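Local coordinates for prolyl-tRNA synthetase (Giardia lamblia ATCC 50803, PDB 3IAL) that joins L-proline to tRNA(Pro) at the expense of ATP, by way of a prolyl-adenylate intermediate, as a class II aminoacyl-tRNA synthetase, at the interface of chains A and B. Numbering follows the deposited sequence. Chains: chain A/B, Prolyl-tRNA synthetase.

Contact 1: the interface of chains A and B. Residues chain A 77-80, 130, 134; chain B 39, 49-51.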
loop_
_atom_site.group_PDB
_atom_site.type_symbol
_atom_site.label_atom_id
_atom_site.label_comp_id
_atom_site.label_asym_id
_atom_site.label_seq_id
_atom_site.Cartn_x
_atom_site.Cartn_y
_atom_site.Cartn_z
ATOM N N ILE A 77 8.133 -0.346 6.744
ATOM C CA ILE A 77 8.758 -1.633 6.501
ATOM C C ILE A 77 7.683 -2.680 6.193
ATOM O O ILE A 77 6.496 -2.377 6.213
ATOM C CB ILE A 77 9.542 -2.114 7.737
ATOM C CG1 ILE A 77 8.607 -2.353 8.925
ATOM C CG2 ILE A 77 10.603 -1.117 8.117
ATOM C CD1 ILE A 77 9.295 -3.041 10.077
ATOM N N LEU A 78 8.103 -3.916 5.924
ATOM C CA LEU A 78 7.160 -5.024 5.794
ATOM C C LEU A 78 7.799 -6.316 6.281
ATOM O O LEU A 78 8.833 -6.751 5.758
ATOM C CB LEU A 78 6.670 -5.194 4.354
ATOM C CG LEU A 78 5.512 -6.176 4.163
ATOM C CD1 LEU A 78 4.236 -5.698 4.906
ATOM C CD2 LEU A 78 5.242 -6.369 2.671
ATOM N N PHE A 79 7.177 -6.879 7.313
ATOM C CA PHE A 79 7.542 -8.162 7.882
ATOM C C PHE A 79 6.720 -9.267 7.239
ATOM O O PHE A 79 5.681 -9.000 6.653
ATOM C CB PHE A 79 7.249 -8.174 9.383
ATOM C CG PHE A 79 8.416 -7.799 10.229
ATOM C CD1 PHE A 79 8.896 -6.506 10.240
ATOM C CD2 PHE A 79 9.029 -8.746 11.030
ATOM C CE1 PHE A 79 9.982 -6.164 11.033
ATOM C CE2 PHE A 79 10.102 -8.411 11.816
ATOM C CZ PHE A 79 10.586 -7.120 11.813
ATOM N N PRO A 80 7.177 -10.520 7.364
ATOM C CA PRO A 80 6.398 -11.682 6.935
ATOM C C PRO A 80 5.089 -11.837 7.712
ATOM O O PRO A 80 5.015 -11.442 8.879
ATOM C CB PRO A 80 7.328 -12.853 7.255
ATOM C CG PRO A 80 8.685 -12.261 7.229
ATOM C CD PRO A 80 8.512 -10.915 7.836
ATOM N N MET A 130 13.505 -9.228 15.831
ATOM C CA MET A 130 14.400 -8.568 14.879
ATOM C C MET A 130 15.065 -7.316 15.469
ATOM O O MET A 130 16.228 -7.042 15.180
ATOM C CB MET A 130 13.644 -8.236 13.593
ATOM C CG MET A 130 13.113 -9.458 12.853
ATOM S SD MET A 130 14.347 -10.734 12.463
ATOM C CE MET A 130 15.449 -9.839 11.372
ATOM N N TRP A 134 18.909 -6.005 15.417
ATOM C CA TRP A 134 19.263 -4.694 14.866
ATOM C C TRP A 134 19.857 -3.716 15.887
ATOM O O TRP A 134 20.556 -2.777 15.498
ATOM C CB TRP A 134 18.053 -4.053 14.182
ATOM C CG TRP A 134 17.493 -4.864 13.041
ATOM C CD1 TRP A 134 18.174 -5.752 12.245
ATOM C CD2 TRP A 134 16.149 -4.826 12.538
ATOM N NE1 TRP A 134 17.327 -6.280 11.295
ATOM C CE2 TRP A 134 16.082 -5.728 11.451
ATOM C CE3 TRP A 134 14.993 -4.121 12.904
ATOM C CZ2 TRP A 134 14.907 -5.946 10.731
ATOM C CZ3 TRP A 134 13.821 -4.338 12.182
ATOM C CH2 TRP A 134 13.790 -5.246 11.107
ATOM N N ASP B 39 16.363 -8.455 5.526
ATOM C CA ASP B 39 16.999 -9.280 6.528
ATOM C C ASP B 39 16.512 -10.725 6.399
ATOM O O ASP B 39 15.341 -11.017 6.645
ATOM C CB ASP B 39 16.747 -8.727 7.927
ATOM C CG ASP B 39 17.773 -9.214 8.919
ATOM O OD1 ASP B 39 18.174 -10.392 8.795
ATOM O OD2 ASP B 39 18.186 -8.430 9.798
ATOM N N VAL B 49 12.507 -10.227 5.937
ATOM C CA VAL B 49 12.073 -8.912 6.365
ATOM C C VAL B 49 12.504 -7.882 5.324
ATOM O O VAL B 49 13.657 -7.869 4.908
ATOM C CB VAL B 49 12.682 -8.525 7.742
ATOM C CG1 VAL B 49 12.265 -7.098 8.155
ATOM C CG2 VAL B 49 12.272 -9.544 8.810
ATOM N N PHE B 50 11.565 -7.046 4.890
ATOM C CA PHE B 50 11.889 -5.846 4.130
ATOM C C PHE B 50 12.242 -4.739 5.123
ATOM O O PHE B 50 11.359 -4.222 5.812
ATOM C CB PHE B 50 10.696 -5.397 3.283
ATOM C CG PHE B 50 10.813 -5.709 1.819
ATOM C CD1 PHE B 50 11.824 -5.143 1.049
ATOM C CD2 PHE B 50 9.873 -6.516 1.196
ATOM C CE1 PHE B 50 11.916 -5.407 -0.322
ATOM C CE2 PHE B 50 9.955 -6.789 -0.152
ATOM C CZ PHE B 50 10.982 -6.228 -0.921
ATOM N N ARG B 51 13.522 -4.367 5.200
ATOM C CA ARG B 51 13.938 -3.244 6.049
ATOM C C ARG B 51 13.626 -1.909 5.353
ATOM O O ARG B 51 13.396 -1.891 4.145
ATOM C CB ARG B 51 15.422 -3.371 6.387
ATOM C CG ARG B 51 15.769 -4.697 7.043
ATOM C CD ARG B 51 17.200 -4.726 7.500
ATOM N NE ARG B 51 17.432 -3.817 8.619
ATOM C CZ ARG B 51 18.567 -3.755 9.311
ATOM N NH1 ARG B 51 19.591 -4.546 8.997
ATOM N NH2 ARG B 51 18.678 -2.895 10.317
#
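A:Trp134, the last residue of helix 124-134, meets B:Asp39 and B:Arg51 through two different parts of its indole. The polar contact runs in the ring plane: the indole N-H, at NE1, gives a hydrogen bond of 2.8 Å to the carboxylate oxygen OD2 of B:Asp39, with 163° at the hydrogen. OD2 receives it on its anti side, somewhat tilted from the carboxylate plane, and the carboxylate is turned 38° from the ring. With CG anti to the backbone N (chi1 -159°), B:Asp39 holds its short-stemmed acceptor out to the indole.

The second contact is a cation-pi stack. The guanidinium of B:Arg51 lies almost parallel to one indole face, with NH2 3.6 Å from the centroid of the five-membered ring; arginine's long chain bends at chi3 to lay its flat cation there. Toward the rim of the opposite face lies the backbone O of A:Met130, in the same helix. Tryptophan suits the place because it offers a donor at its rim and a broad aromatic face to a cation; the adjacent carboxylate should favour the arginine's charge.

Apolar packing centres on B:Val49. Its branch CG1 lies over the rim of one face of the A:Phe79 ring, 3.8 Å from CE1, and also meets the six-membered edge of A:Trp134 at CH2. The other branch, CG2, faces A:Phe79 CE2 and A:Met130 CG. The flat phenyl gives both methyls a face to rest on, and a short beta-branched side chain can touch several groups at once. The flexible thioether chain of A:Met130 brings its methyl CE tip to tip with B:Asp39.

Backbone pairing completes the patch: A:Leu78 and B:Phe50 form an antiparallel bridge, N of B:Phe50 to O of A:Leu78 at 2.9 Å and N of A:Leu78 to O of B:Phe50 at 3.3 Å. Together, main-chain pairing, aromatic stacking and a polar clasp join the two synthetase subunits of a class II dimer.

Contact 2: the interface of chains A and B. Residues chain A 82, 103-106, 119; chain B 104-106, 119.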
loop_
_atom_site.group_PDB
_atom_site.type_symbol
_atom_site.label_atom_id
_atom_site.label_comp_id
_atom_site.label_asym_id
_atom_site.label_seq_id
_atom_site.Cartn_x
_atom_site.Cartn_y
_atom_site.Cartn_z
ATOM N N VAL A 82 3.709 -14.826 8.414
ATOM C CA VAL A 82 3.819 -16.018 9.255
ATOM C C VAL A 82 4.817 -15.824 10.405
ATOM O O VAL A 82 5.922 -15.297 10.209
ATOM C CB VAL A 82 4.186 -17.266 8.410
ATOM C CG1 VAL A 82 2.971 -17.705 7.554
ATOM C CG2 VAL A 82 5.430 -17.011 7.533
ATOM N N PHE A 103 -4.786 -18.416 13.770
ATOM C CA PHE A 103 -4.883 -19.375 12.674
ATOM C C PHE A 103 -3.534 -20.072 12.588
ATOM O O PHE A 103 -2.494 -19.410 12.597
ATOM C CB PHE A 103 -5.168 -18.693 11.345
ATOM C CG PHE A 103 -6.544 -18.101 11.234
ATOM C CD1 PHE A 103 -7.571 -18.813 10.645
ATOM C CD2 PHE A 103 -6.793 -16.814 11.678
ATOM C CE1 PHE A 103 -8.842 -18.256 10.514
ATOM C CE2 PHE A 103 -8.049 -16.248 11.554
ATOM C CZ PHE A 103 -9.077 -16.968 10.967
ATOM N N TRP A 104 -3.550 -21.399 12.511
ATOM C CA TRP A 104 -2.315 -22.176 12.479
ATOM C C TRP A 104 -2.085 -22.820 11.116
ATOM O O TRP A 104 -2.852 -23.672 10.685
ATOM C CB TRP A 104 -2.337 -23.246 13.571
ATOM C CG TRP A 104 -2.214 -22.675 14.949
ATOM C CD1 TRP A 104 -3.206 -22.551 15.878
ATOM C CD2 TRP A 104 -1.034 -22.126 15.546
ATOM N NE1 TRP A 104 -2.714 -21.971 17.019
ATOM C CE2 TRP A 104 -1.385 -21.697 16.841
ATOM C CE3 TRP A 104 0.289 -21.962 15.113
ATOM C CZ2 TRP A 104 -0.461 -21.113 17.709
ATOM C CZ3 TRP A 104 1.208 -21.387 15.975
ATOM C CH2 TRP A 104 0.828 -20.967 17.257
ATOM N N VAL A 105 -1.025 -22.394 10.443
ATOM C CA VAL A 105 -0.565 -23.040 9.214
ATOM C C VAL A 105 0.172 -24.305 9.616
ATOM O O VAL A 105 1.158 -24.230 10.338
ATOM C CB VAL A 105 0.419 -22.163 8.429
ATOM C CG1 VAL A 105 0.869 -22.897 7.159
ATOM C CG2 VAL A 105 -0.199 -20.802 8.113
ATOM N N GLU A 106 -0.307 -25.459 9.161
ATOM C CA GLU A 106 0.249 -26.742 9.595
ATOM C C GLU A 106 0.829 -27.592 8.477
ATOM O O GLU A 106 1.569 -28.536 8.756
ATOM C CB GLU A 106 -0.812 -27.545 10.341
ATOM C CG GLU A 106 -1.360 -26.799 11.547
ATOM C CD GLU A 106 -1.938 -27.713 12.597
ATOM O OE1 GLU A 106 -2.573 -28.722 12.226
ATOM O OE2 GLU A 106 -1.762 -27.414 13.797
ATOM N N LEU A 119 -0.483 -17.270 11.561
ATOM C CA LEU A 119 -0.781 -16.016 10.889
ATOM C C LEU A 119 -0.814 -14.909 11.951
ATOM O O LEU A 119 -1.475 -15.039 12.986
ATOM C CB LEU A 119 -2.106 -16.094 10.119
ATOM C CG LEU A 119 -2.209 -17.218 9.070
ATOM C CD1 LEU A 119 -3.521 -17.165 8.294
ATOM C CD2 LEU A 119 -1.046 -17.162 8.114
ATOM N N TRP B 104 -1.235 -24.618 4.091
ATOM C CA TRP B 104 -2.613 -24.874 4.532
ATOM C C TRP B 104 -2.816 -24.485 5.989
ATOM O O TRP B 104 -2.053 -24.902 6.864
ATOM C CB TRP B 104 -3.000 -26.346 4.332
ATOM C CG TRP B 104 -3.108 -26.727 2.883
ATOM C CD1 TRP B 104 -2.164 -27.355 2.135
ATOM C CD2 TRP B 104 -4.211 -26.468 2.002
ATOM N NE1 TRP B 104 -2.610 -27.520 0.844
ATOM C CE2 TRP B 104 -3.862 -26.982 0.734
ATOM C CE3 TRP B 104 -5.461 -25.852 2.162
ATOM C CZ2 TRP B 104 -4.716 -26.903 -0.373
ATOM C CZ3 TRP B 104 -6.315 -25.777 1.065
ATOM C CH2 TRP B 104 -5.934 -26.296 -0.190
ATOM N N VAL B 105 -3.848 -23.674 6.225
ATOM C CA VAL B 105 -4.330 -23.386 7.563
ATOM C C VAL B 105 -5.394 -24.416 7.892
ATOM O O VAL B 105 -6.361 -24.571 7.150
ATOM C CB VAL B 105 -4.940 -21.966 7.666
ATOM C CG1 VAL B 105 -5.600 -21.757 9.038
ATOM C CG2 VAL B 105 -3.872 -20.919 7.408
ATOM N N GLU B 106 -5.209 -25.120 9.000
ATOM C CA GLU B 106 -6.095 -26.227 9.374
ATOM C C GLU B 106 -6.746 -26.073 10.740
ATOM O O GLU B 106 -7.735 -26.745 11.020
ATOM C CB GLU B 106 -5.329 -27.550 9.306
ATOM C CG GLU B 106 -4.650 -27.769 7.954
ATOM C CD GLU B 106 -4.301 -29.220 7.679
ATOM O OE1 GLU B 106 -4.121 -29.991 8.642
ATOM O OE2 GLU B 106 -4.199 -29.588 6.493
ATOM N N LEU B 119 -3.330 -20.412 2.045
ATOM C CA LEU B 119 -2.774 -19.086 1.847
ATOM C C LEU B 119 -2.599 -18.926 0.336
ATOM O O LEU B 119 -2.039 -19.808 -0.313
ATOM C CB LEU B 119 -1.432 -18.940 2.557
ATOM C CG LEU B 119 -1.399 -19.194 4.067
ATOM C CD1 LEU B 119 -0.020 -18.842 4.598
ATOM C CD2 LEU B 119 -2.480 -18.401 4.798
#
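B:Val105 packs against A:Val105 where strands 103-108 of the two chains meet antiparallel, the two copies paired across the junction. B:Val105 divides its branches between two tasks. CG1, anti to the backbone N (chi1 173°), lies 3.9 Å from CB of A:Phe103 and near the carbonyl O of A:Trp104. CG2 points toward the two-fold axis, where it meets CG2 of A:Val105 at 3.7 Å, the two side chains crossing at about a right angle. Valine is apt here: its branching at CB suits an extended strand, and its small bulk lets the two copies come together.

B:Leu119, from strand 116-119, extends the apolar cluster. Its methyl CD2 packs against CD2 of A:Leu119 at 3.8 Å, the two side chains passing in opposite directions, while CD1 lies 4.0 Å from A:Val105 CG2. In return, A:Leu119 CD1 reaches B:Val105 CG2. Leucine's longer stem and forked end carry its methyls from the neighbouring strand to the valine pair, and the four side chains form a compact apolar core about the two-fold axis.

A:Glu106 contributes through its backbone as well as its side chain. Its N-H bonds to O of B:Trp104 at 2.9 Å, and the twin bond from N of B:Glu106 to O of A:Trp104 measures 3.2 Å. This reciprocal pair flanks the valines and ties the strands together without drawing on the indole side chains. As the next residue along the strand, each Glu106 sends its side chain off the face opposite to Val105, and the chain, extended beyond CG, carries the carboxylate further from the methyls. The two carboxylates, their planes turned 46° from each other, may repel mildly across the junction if both are charged. OE1 of A:Glu106 stands 4.1 Å from OE1 of B:Glu106.

Contact 1 and contact 2 belong to the same two-fold interface, their C-alpha centres about 20 Å apart. They share no residues, but chain A runs from A:Pro80 in contact 1 to A:Val82 in contact 2 within two residues, so one stretch of chain serves both. Contact 2 pairs equivalent strands 103-108 about the symmetry axis, whereas contact 1 joins unlike segments and therefore recurs with the chains exchanged. An axial junction with a repeated lateral clasp would help to set how the two subunits are turned against each other.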